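Local coordinates for Lin2004 protein (Listeria innocua, PDB 2HUJ) that is of unknown function but represents a bacterial protein family whose members adopt a four-helical bundle fold, at residues L22-E27 / V129-K134; R44-F50 / F106-Y112; A94-M100 / H118-T122. All coordinates share one frame; numbering follows the deposited sequence.

Interaction 1 of 3, residues L22-E27 / V129-K134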
loop_
_atom_site.group_PDB
_atom_site.type_symbol
_atom_site.label_atom_id
_atom_site.label_comp_id
_atom_site.label_asym_id
_atom_site.label_seq_id
_atom_site.Cartn_x
_atom_site.Cartn_y
_atom_site.Cartn_z
ATOM N N LEU A 22 -9.442 5.798 -8.967
ATOM C CA LEU A 22 -9.064 5.566 -7.582
ATOM C C LEU A 22 -9.106 4.077 -7.191
ATOM O O LEU A 22 -8.170 3.585 -6.583
ATOM C CB LEU A 22 -9.957 6.388 -6.627
ATOM C CG LEU A 22 -9.643 6.247 -5.134
ATOM C CD1 LEU A 22 -8.192 6.578 -4.802
ATOM C CD2 LEU A 22 -10.611 7.124 -4.357
ATOM N N LEU A 23 -10.164 3.370 -7.574
ATOM C CA LEU A 23 -10.280 1.934 -7.324
ATOM C C LEU A 23 -9.092 1.166 -7.882
ATOM O O LEU A 23 -8.459 0.370 -7.178
ATOM C CB LEU A 23 -11.581 1.398 -7.908
ATOM C CG LEU A 23 -11.901 -0.092 -7.700
ATOM C CD1 LEU A 23 -11.764 -0.504 -6.263
ATOM C CD2 LEU A 23 -13.283 -0.416 -8.219
ATOM N N ILE A 24 -8.767 1.435 -9.146
ATOM C CA ILE A 24 -7.603 0.812 -9.797
ATOM C C ILE A 24 -6.296 1.094 -9.021
ATOM O O ILE A 24 -5.518 0.182 -8.747
ATOM C CB ILE A 24 -7.496 1.266 -11.266
ATOM C CG1 ILE A 24 -8.679 0.703 -12.070
ATOM C CG2 ILE A 24 -6.176 0.802 -11.888
ATOM C CD1 ILE A 24 -8.776 1.228 -13.468
ATOM N N ARG A 25 -6.080 2.345 -8.616
ATOM C CA ARG A 25 -4.891 2.691 -7.875
ATOM C C ARG A 25 -4.861 2.093 -6.464
ATOM O O ARG A 25 -3.802 1.760 -5.943
ATOM C CB ARG A 25 -4.727 4.203 -7.833
ATOM C CG ARG A 25 -4.509 4.760 -9.193
ATOM C CD ARG A 25 -4.351 6.213 -9.178
ATOM N NE ARG A 25 -4.063 6.667 -10.532
ATOM C CZ ARG A 25 -3.662 7.895 -10.853
ATOM N NH1 ARG A 25 -3.422 8.824 -9.929
ATOM N NH2 ARG A 25 -3.471 8.187 -12.131
ATOM N N THR A 26 -6.038 1.906 -5.880
ATOM C CA THR A 26 -6.176 1.207 -4.586
ATOM C C THR A 26 -5.769 -0.248 -4.736
ATOM O O THR A 26 -5.033 -0.758 -3.920
ATOM C CB THR A 26 -7.640 1.287 -4.064
ATOM O OG1 THR A 26 -8.025 2.667 -3.950
ATOM C CG2 THR A 26 -7.782 0.607 -2.692
ATOM N N GLU A 27 -6.214 -0.897 -5.809
ATOM C CA GLU A 27 -5.862 -2.307 -6.074
ATOM C C GLU A 27 -4.355 -2.445 -6.297
ATOM O O GLU A 27 -3.677 -3.365 -5.794
ATOM C CB GLU A 27 -6.657 -2.841 -7.272
ATOM C CG GLU A 27 -8.141 -3.005 -6.893
ATOM C CD GLU A 27 -9.086 -3.221 -8.055
ATOM O OE1 GLU A 27 -8.657 -3.110 -9.224
ATOM O OE2 GLU A 27 -10.273 -3.500 -7.743
ATOM N N VAL A 129 -11.362 0.866 1.528
ATOM C CA VAL A 129 -11.522 1.808 0.425
ATOM C C VAL A 129 -11.991 1.071 -0.851
ATOM O O VAL A 129 -12.942 1.469 -1.504
ATOM C CB VAL A 129 -10.211 2.562 0.125
ATOM C CG1 VAL A 129 -10.328 3.387 -1.151
ATOM C CG2 VAL A 129 -9.826 3.487 1.282
ATOM N N ARG A 130 -11.317 -0.021 -1.167
ATOM C CA ARG A 130 -11.657 -0.821 -2.321
ATOM C C ARG A 130 -13.102 -1.288 -2.270
ATOM O O ARG A 130 -13.855 -1.157 -3.244
ATOM C CB ARG A 130 -10.767 -2.026 -2.387
ATOM C CG ARG A 130 -11.000 -2.901 -3.622
ATOM C CD ARG A 130 -10.294 -4.238 -3.451
ATOM N NE ARG A 130 -10.935 -5.016 -2.399
ATOM C CZ ARG A 130 -10.443 -6.130 -1.861
ATOM N NH1 ARG A 130 -9.272 -6.612 -2.256
ATOM N NH2 ARG A 130 -11.126 -6.764 -0.911
ATOM N N ASP A 131 -13.468 -1.866 -1.134
ATOM C CA ASP A 131 -14.800 -2.448 -0.992
ATOM C C ASP A 131 -15.879 -1.359 -1.092
ATOM O O ASP A 131 -16.932 -1.561 -1.702
ATOM C CB ASP A 131 -14.895 -3.224 0.327
ATOM C CG ASP A 131 -14.062 -4.500 0.331
ATOM O OD1 ASP A 131 -13.559 -4.919 -0.736
ATOM O OD2 ASP A 131 -13.883 -5.090 1.428
ATOM N N PHE A 132 -15.607 -0.200 -0.515
ATOM C CA PHE A 132 -16.533 0.938 -0.563
ATOM C C PHE A 132 -16.766 1.389 -2.001
ATOM O O PHE A 132 -17.899 1.623 -2.440
ATOM C CB PHE A 132 -15.949 2.093 0.244
ATOM C CG PHE A 132 -16.767 3.366 0.196
ATOM C CD1 PHE A 132 -16.577 4.298 -0.814
ATOM C CD2 PHE A 132 -17.711 3.637 1.181
ATOM C CE1 PHE A 132 -17.330 5.463 -0.859
ATOM C CE2 PHE A 132 -18.457 4.806 1.148
ATOM C CZ PHE A 132 -18.277 5.709 0.130
ATOM N N LEU A 133 -15.676 1.531 -2.732
ATOM C CA LEU A 133 -15.699 1.951 -4.147
ATOM C C LEU A 133 -16.335 0.927 -5.075
ATOM O O LEU A 133 -17.118 1.293 -5.990
ATOM C CB LEU A 133 -14.266 2.272 -4.576
ATOM C CG LEU A 133 -13.656 3.531 -3.960
ATOM C CD1 LEU A 133 -12.212 3.652 -4.428
ATOM C CD2 LEU A 133 -14.453 4.792 -4.320
ATOM N N LYS A 134 -16.058 -0.353 -4.841
ATOM C CA LYS A 134 -16.734 -1.405 -5.630
ATOM C C LYS A 134 -18.246 -1.367 -5.406
ATOM O O LYS A 134 -19.028 -1.518 -6.361
ATOM C CB LYS A 134 -16.178 -2.791 -5.304
ATOM C CG LYS A 134 -14.840 -3.053 -5.950
ATOM C CD LYS A 134 -14.364 -4.495 -5.771
ATOM C CE LYS A 134 -13.219 -4.822 -6.748
ATOM N NZ LYS A 134 -12.230 -5.818 -6.207
#
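L133 and L23 bury more surface than any other residues of the two segments. One methyl of L133, CD1, sits between two leucines of helix 16-45: it lies 3.7 Å from L22 CG and 3.8 Å from the backbone N of L23. L23 spreads both branches over the other helix, CD1 resting 3.6 Å from R130 CG and CD2 3.8 Å from K134 CG, so the aliphatic stems of two charged residues serve as packing surface. Its CG stands anti to the backbone N (chi1 -178°), which swings the two methyls across to that surface. T26 fits a helix interface because its hydroxyl is turned back onto its own helix, OG1 donating to L22 O at 2.8 Å, while CG2 meets the R130 backbone. At the border of the contact, E27 OE2 and K134 NZ form a salt bridge at 3.4 Å whose hydrogen bond is weak. Farther out, D131 OD1 takes both NE and NH2 of R130, side-on and in the guanidinium plane, which steadies the arginine's bent end. A74 and W77 of helix 52-81 touch L22, and F70 touches T26. An apolar seam with a charged border, the short segments' axes 9.5 Å apart and antiparallel at 151°, is characteristic of a four-helix bundle.

Interaction 2 of 3, residues R44-F50 / F106-Y112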
loop_
_atom_site.group_PDB
_atom_site.type_symbol
_atom_site.label_atom_id
_atom_site.label_comp_id
_atom_site.label_asym_id
_atom_site.label_seq_id
_atom_site.Cartn_x
_atom_site.Cartn_y
_atom_site.Cartn_z
ATOM N N ARG A 44 12.904 -14.132 5.058
ATOM C CA ARG A 44 12.864 -14.648 6.395
ATOM C C ARG A 44 13.155 -16.165 6.390
ATOM O O ARG A 44 13.789 -16.701 7.318
ATOM C CB ARG A 44 11.518 -14.309 7.043
ATOM C CG ARG A 44 11.526 -14.520 8.528
ATOM C CD ARG A 44 10.388 -13.805 9.206
ATOM N NE ARG A 44 10.402 -14.103 10.628
ATOM C CZ ARG A 44 11.183 -13.512 11.529
ATOM N NH1 ARG A 44 12.034 -12.548 11.184
ATOM N NH2 ARG A 44 11.094 -13.888 12.797
ATOM N N GLU A 45 12.723 -16.836 5.325
ATOM C CA GLU A 45 12.975 -18.252 5.084
ATOM C C GLU A 45 14.413 -18.504 4.666
ATOM O O GLU A 45 15.038 -19.454 5.123
ATOM C CB GLU A 45 12.049 -18.767 3.980
ATOM C CG GLU A 45 12.103 -20.289 3.759
ATOM N N GLU A 46 14.919 -17.669 3.773
ATOM C CA GLU A 46 16.296 -17.751 3.319
ATOM C C GLU A 46 16.741 -16.385 2.833
ATOM O O GLU A 46 16.249 -15.919 1.823
ATOM C CB GLU A 46 16.410 -18.763 2.187
ATOM C CG GLU A 46 17.837 -18.971 1.710
ATOM C CD GLU A 46 17.942 -19.977 0.576
ATOM O OE1 GLU A 46 17.024 -20.825 0.425
ATOM O OE2 GLU A 46 18.949 -19.920 -0.165
ATOM N N GLU A 47 17.653 -15.732 3.557
ATOM C CA GLU A 47 18.019 -14.369 3.226
ATOM C C GLU A 47 18.728 -14.375 1.891
ATOM O O GLU A 47 19.625 -15.174 1.680
ATOM C CB GLU A 47 18.919 -13.755 4.293
ATOM C CG GLU A 47 19.457 -12.328 3.928
ATOM C CD GLU A 47 18.355 -11.251 3.855
ATOM O OE1 GLU A 47 17.331 -11.403 4.560
ATOM O OE2 GLU A 47 18.527 -10.258 3.101
ATOM N N LYS A 48 18.286 -13.528 0.967
ATOM C CA LYS A 48 18.972 -13.398 -0.316
ATOM C C LYS A 48 19.835 -12.141 -0.299
ATOM O O LYS A 48 19.414 -11.124 0.227
ATOM C CB LYS A 48 17.950 -13.278 -1.438
ATOM C CG LYS A 48 17.043 -14.490 -1.572
ATOM C CD LYS A 48 15.939 -14.217 -2.588
ATOM C CE LYS A 48 14.810 -13.334 -2.027
ATOM N NZ LYS A 48 14.018 -14.109 -1.046
ATOM N N PRO A 49 21.031 -12.188 -0.897
ATOM C CA PRO A 49 21.771 -10.939 -1.045
ATOM C C PRO A 49 21.058 -10.023 -2.030
ATOM O O PRO A 49 20.247 -10.496 -2.839
ATOM C CB PRO A 49 23.114 -11.393 -1.625
ATOM C CG PRO A 49 22.800 -12.680 -2.327
ATOM C CD PRO A 49 21.761 -13.335 -1.473
ATOM N N PHE A 50 21.328 -8.725 -1.947
ATOM C CA PHE A 50 20.711 -7.793 -2.864
ATOM C C PHE A 50 21.650 -6.645 -3.137
ATOM O O PHE A 50 22.543 -6.377 -2.350
ATOM C CB PHE A 50 19.381 -7.276 -2.311
ATOM C CG PHE A 50 19.532 -6.322 -1.165
ATOM C CD1 PHE A 50 19.633 -6.793 0.129
ATOM C CD2 PHE A 50 19.568 -4.945 -1.381
ATOM C CE1 PHE A 50 19.772 -5.921 1.190
ATOM C CE2 PHE A 50 19.706 -4.072 -0.313
ATOM C CZ PHE A 50 19.808 -4.563 0.960
ATOM N N PHE A 106 13.680 -6.430 2.351
ATOM C CA PHE A 106 14.978 -6.979 1.947
ATOM C C PHE A 106 15.771 -7.589 3.092
ATOM O O PHE A 106 16.812 -8.199 2.851
ATOM C CB PHE A 106 15.796 -5.885 1.253
ATOM C CG PHE A 106 15.247 -5.526 -0.099
ATOM C CD1 PHE A 106 14.230 -4.593 -0.230
ATOM C CD2 PHE A 106 15.685 -6.206 -1.231
ATOM C CE1 PHE A 106 13.695 -4.299 -1.478
ATOM C CE2 PHE A 106 15.137 -5.924 -2.494
ATOM C CZ PHE A 106 14.148 -4.966 -2.606
ATOM N N ASN A 107 15.269 -7.439 4.323
ATOM C CA ASN A 107 15.912 -7.953 5.504
ATOM C C ASN A 107 14.961 -8.898 6.228
ATOM O O ASN A 107 14.023 -8.457 6.913
ATOM C CB ASN A 107 16.300 -6.804 6.416
ATOM C CG ASN A 107 16.942 -7.279 7.713
ATOM O OD1 ASN A 107 17.279 -8.453 7.874
ATOM N ND2 ASN A 107 17.117 -6.353 8.646
ATOM N N GLY A 108 15.191 -10.188 6.052
ATOM C CA GLY A 108 14.379 -11.208 6.692
ATOM C C GLY A 108 14.415 -11.211 8.202
ATOM O O GLY A 108 13.579 -11.844 8.825
ATOM N N ARG A 109 15.389 -10.523 8.791
ATOM C CA ARG A 109 15.484 -10.401 10.240
ATOM C C ARG A 109 14.749 -9.174 10.766
ATOM O O ARG A 109 14.780 -8.923 11.974
ATOM C CB ARG A 109 16.952 -10.434 10.689
ATOM C CG ARG A 109 17.577 -11.790 10.438
ATOM C CD ARG A 109 19.015 -11.863 10.891
ATOM N NE ARG A 109 19.614 -13.166 10.561
ATOM C CZ ARG A 109 20.095 -13.517 9.359
ATOM N NH1 ARG A 109 20.042 -12.680 8.315
ATOM N NH2 ARG A 109 20.626 -14.728 9.196
ATOM N N SER A 110 14.071 -8.423 9.888
ATOM C CA SER A 110 13.196 -7.363 10.357
ATOM C C SER A 110 12.217 -7.963 11.372
ATOM O O SER A 110 11.791 -9.127 11.235
ATOM C CB SER A 110 12.429 -6.687 9.222
ATOM O OG SER A 110 13.322 -6.032 8.348
ATOM N N PHE A 111 11.913 -7.184 12.407
ATOM C CA PHE A 111 11.106 -7.687 13.509
ATOM C C PHE A 111 9.730 -8.093 12.976
ATOM O O PHE A 111 9.048 -7.286 12.332
ATOM C CB PHE A 111 10.970 -6.642 14.618
ATOM C CG PHE A 111 12.225 -6.437 15.444
ATOM C CD1 PHE A 111 13.068 -7.497 15.756
ATOM C CD2 PHE A 111 12.537 -5.179 15.944
ATOM C CE1 PHE A 111 14.213 -7.302 16.523
ATOM C CE2 PHE A 111 13.683 -4.982 16.714
ATOM C CZ PHE A 111 14.516 -6.053 16.998
ATOM N N TYR A 112 9.351 -9.348 13.224
ATOM C CA TYR A 112 8.189 -9.939 12.581
ATOM C C TYR A 112 6.847 -9.266 12.952
ATOM O O TYR A 112 6.074 -8.912 12.056
ATOM C CB TYR A 112 8.122 -11.425 12.887
ATOM C CG TYR A 112 6.946 -12.071 12.232
ATOM C CD1 TYR A 112 7.016 -12.506 10.918
ATOM C CD2 TYR A 112 5.745 -12.212 12.907
ATOM C CE1 TYR A 112 5.940 -13.081 10.311
ATOM C CE2 TYR A 112 4.657 -12.785 12.303
ATOM C CZ TYR A 112 4.763 -13.214 11.012
ATOM O OH TYR A 112 3.685 -13.802 10.419
HETATM O O HOH W 1 11.270 -11.095 14.729
HETATM O O HOH W 2 17.445 -9.335 0.276
#
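Y112 CB lies over one face of the R44 guanidinium, in the conformer given, with the phenol ring turned 39° from the guanidinium plane, while G108 O sits at the edge. At the other end of the contact, F106 CB points over one face of the F50 ring, a CH-pi contact 4.1 Å from the centroid; the two phenyl planes meet obliquely at 48°. F59 meets the F106 ring edge-to-face, and M56 touches both phenylalanines. Between these flat groups, R44 and E47 bond to the backbone of the type I turn N107-S110. R44, extended from CG to NE, reaches along the turn, and in this conformer NH1 donates to G108 O at 2.9 Å, a bent bond in the carbonyl plane. E47 folds back at chi2, and its OE1 receives G108 N at 2.9 Å on the syn side, nearly straight at 166°. G108 has no side chain, and its CA lies 3.8 Å from R44 CA, so the backbones come close. N107 OD1 closes an Asx turn onto R109 N. The chemistry implies that polar side chains of one segment bond to backbone N-H and C=O groups of the other, holding the end of helix 16-45 and the loop after it against the loop before helix 112-137.

Interaction 3 of 3, residues A94-M100 / H118-T122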
loop_
_atom_site.group_PDB
_atom_site.type_symbol
_atom_site.label_atom_id
_atom_site.label_comp_id
_atom_site.label_asym_id
_atom_site.label_seq_id
_atom_site.Cartn_x
_atom_site.Cartn_y
_atom_site.Cartn_z
ATOM N N ALA A 94 -1.275 4.684 5.966
ATOM C CA ALA A 94 -1.348 3.441 5.199
ATOM C C ALA A 94 -0.261 3.425 4.121
ATOM O O ALA A 94 0.453 2.406 3.938
ATOM C CB ALA A 94 -2.731 3.253 4.594
ATOM N N CYS A 95 -0.068 4.568 3.463
ATOM C CA CYS A 95 0.973 4.733 2.437
ATOM C C CYS A 95 2.396 4.741 3.002
ATOM O O CYS A 95 3.298 4.126 2.444
ATOM C CB CYS A 95 0.714 6.010 1.628
ATOM S SG CYS A 95 -0.773 5.832 0.569
ATOM N N ASP A 96 2.593 5.439 4.114
ATOM C CA ASP A 96 3.887 5.423 4.803
ATOM C C ASP A 96 4.294 3.993 5.089
ATOM O O ASP A 96 5.479 3.613 4.907
ATOM C CB ASP A 96 3.845 6.172 6.125
ATOM C CG ASP A 96 3.695 7.666 5.981
ATOM O OD1 ASP A 96 3.985 8.229 4.895
ATOM O OD2 ASP A 96 3.279 8.284 6.995
ATOM N N ASN A 97 3.333 3.182 5.537
ATOM C CA ASN A 97 3.624 1.780 5.878
ATOM C C ASN A 97 4.174 1.009 4.696
ATOM O O ASN A 97 5.031 0.147 4.843
ATOM C CB ASN A 97 2.360 1.047 6.352
ATOM C CG ASN A 97 1.803 1.588 7.660
ATOM O OD1 ASN A 97 2.500 2.267 8.403
ATOM N ND2 ASN A 97 0.529 1.313 7.930
ATOM N N VAL A 98 3.599 1.256 3.521
ATOM C CA VAL A 98 4.029 0.564 2.313
ATOM C C VAL A 98 5.478 0.908 1.987
ATOM O O VAL A 98 6.248 0.042 1.592
ATOM C CB VAL A 98 3.138 0.922 1.143
ATOM C CG1 VAL A 98 3.651 0.281 -0.153
ATOM C CG2 VAL A 98 1.701 0.430 1.392
ATOM N N GLN A 99 5.874 2.164 2.179
ATOM C CA GLN A 99 7.259 2.530 1.904
ATOM C C GLN A 99 8.200 1.869 2.928
ATOM O O GLN A 99 9.246 1.314 2.552
ATOM C CB GLN A 99 7.460 4.043 1.880
ATOM C CG GLN A 99 8.952 4.428 1.731
ATOM C CD GLN A 99 9.167 5.852 1.266
ATOM O OE1 GLN A 99 8.618 6.262 0.243
ATOM N NE2 GLN A 99 9.942 6.628 2.037
HETATM N N MSE A 100 7.842 1.916 4.214
HETATM C CA MSE A 100 8.663 1.321 5.259
HETATM C C MSE A 100 8.880 -0.181 5.053
HETATM O O MSE A 100 10.008 -0.690 5.191
HETATM C CB MSE A 100 8.033 1.512 6.632
HETATM C CG MSE A 100 8.040 2.889 7.139
HETATM SE SE MSE A 100 6.907 2.748 8.836
HETATM C CE MSE A 100 5.817 3.688 8.356
ATOM N N HIS A 118 2.258 -3.599 10.363
ATOM C CA HIS A 118 2.285 -2.621 9.247
ATOM C C HIS A 118 1.622 -3.140 8.002
ATOM O O HIS A 118 0.843 -2.417 7.343
ATOM C CB HIS A 118 3.695 -2.174 9.006
ATOM C CG HIS A 118 4.168 -1.210 10.041
ATOM N ND1 HIS A 118 4.460 -1.608 11.333
ATOM C CD2 HIS A 118 4.229 0.148 10.039
ATOM C CE1 HIS A 118 4.776 -0.541 12.058
ATOM N NE2 HIS A 118 4.645 0.537 11.297
ATOM N N TYR A 119 1.942 -4.379 7.647
ATOM C CA TYR A 119 1.313 -5.018 6.484
ATOM C C TYR A 119 -0.206 -5.074 6.661
ATOM O O TYR A 119 -0.974 -4.714 5.757
ATOM C CB TYR A 119 1.886 -6.445 6.297
ATOM C CG TYR A 119 1.017 -7.388 5.460
ATOM C CD1 TYR A 119 0.834 -7.180 4.089
ATOM C CD2 TYR A 119 0.425 -8.497 6.029
ATOM C CE1 TYR A 119 0.059 -8.058 3.332
ATOM C CE2 TYR A 119 -0.349 -9.359 5.288
ATOM C CZ TYR A 119 -0.539 -9.120 3.937
ATOM O OH TYR A 119 -1.322 -10.002 3.236
ATOM N N GLN A 120 -0.660 -5.535 7.819
ATOM C CA GLN A 120 -2.105 -5.720 8.028
ATOM C C GLN A 120 -2.855 -4.399 8.114
ATOM O O GLN A 120 -3.973 -4.279 7.593
ATOM C CB GLN A 120 -2.365 -6.556 9.277
ATOM C CG GLN A 120 -1.970 -8.003 9.065
ATOM C CD GLN A 120 -2.395 -8.967 10.150
ATOM O OE1 GLN A 120 -2.314 -8.676 11.359
ATOM N NE2 GLN A 120 -2.787 -10.177 9.724
ATOM N N SER A 121 -2.252 -3.402 8.757
ATOM C CA SER A 121 -2.891 -2.095 8.892
ATOM C C SER A 121 -3.200 -1.525 7.500
ATOM O O SER A 121 -4.310 -1.073 7.227
ATOM C CB SER A 121 -1.991 -1.132 9.675
ATOM O OG SER A 121 -2.566 0.162 9.724
ATOM N N THR A 122 -2.208 -1.530 6.618
ATOM C CA THR A 122 -2.427 -1.099 5.247
ATOM C C THR A 122 -3.479 -1.894 4.526
ATOM O O THR A 122 -4.356 -1.329 3.851
ATOM C CB THR A 122 -1.104 -1.144 4.460
ATOM O OG1 THR A 122 -0.192 -0.215 5.062
ATOM C CG2 THR A 122 -1.337 -0.738 3.029
#
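T122 and N97 carry the polar part of this contact. The T122 hydroxyl reaches across to the neighbouring helix and donates from OG1 to A94 O at 2.9 Å, in the carbonyl plane and on a lone pair. It can do so because OG1 lies beside its own backbone N (chi1 -63°), on the side that faces the partner helix. The same oxygen accepts a weak bond from N97 ND2, 3.3 Å long, so one small hydroxyl both gives and receives. The two side chains slide past each other in opposite directions, and N97 CB comes to 3.1 Å from T122 OG1, a tight fit between the asparagine methylene and the hydroxyl.

The apolar contact lies on the other branch of the threonine. T122 CG2 meets V98 CG2 at 3.6 Å, the side chains crossing at about a right angle. A beta-branched residue suits this place, since it offers a hydroxyl to the polar side and a methyl to the core; L29 and Q32 of helix 16-45 cover V98, and N33 touches T122.

On the outer side, the flat groups meet. N97 OD1 lies at the edge of the H118 ring, near its plane, 3.2 Å from CD2, with amide and ring planes 78° apart. The selenium of M100, a selenomethionine, approaches the same ring obliquely, 4.6 Å from its centroid. The polar partner of H118 is H114 O, one turn earlier in its own helix, which accepts from ND1 and probably helps fix the rotation of the ring.

The axes of the short segments pass 8.9 Å apart, consistent with the small side chains of A94 and T122, whose CA atoms are 4.7 Å apart. The chemistry implies a join that is partly polar: A94 O, already weakly bonded to V98 N, gains a second donor, and T122 binds helix to helix.

From the N terminus, helix 16-45 first supplies 22-27, whose partner 129-134, near the C terminus, closes the longest loop. Interactions 2 and 3 both fall within that span. Interaction 2 begins where helix 16-45 ends and closes on the loop between helices 88-104 and 112-137, enclosing helices 52-81 and 88-104. Interaction 3 pairs helices 88-104 and 112-137 as a hairpin; its first segment precedes 106-112 and its second follows it, so interactions 2 and 3 cross along the chain. Interactions 1 and 2 lie on opposite sides of the chain's centre, about 31 Å between centres. Together they join the first helix to the last, the last to the third, and two connections at one end.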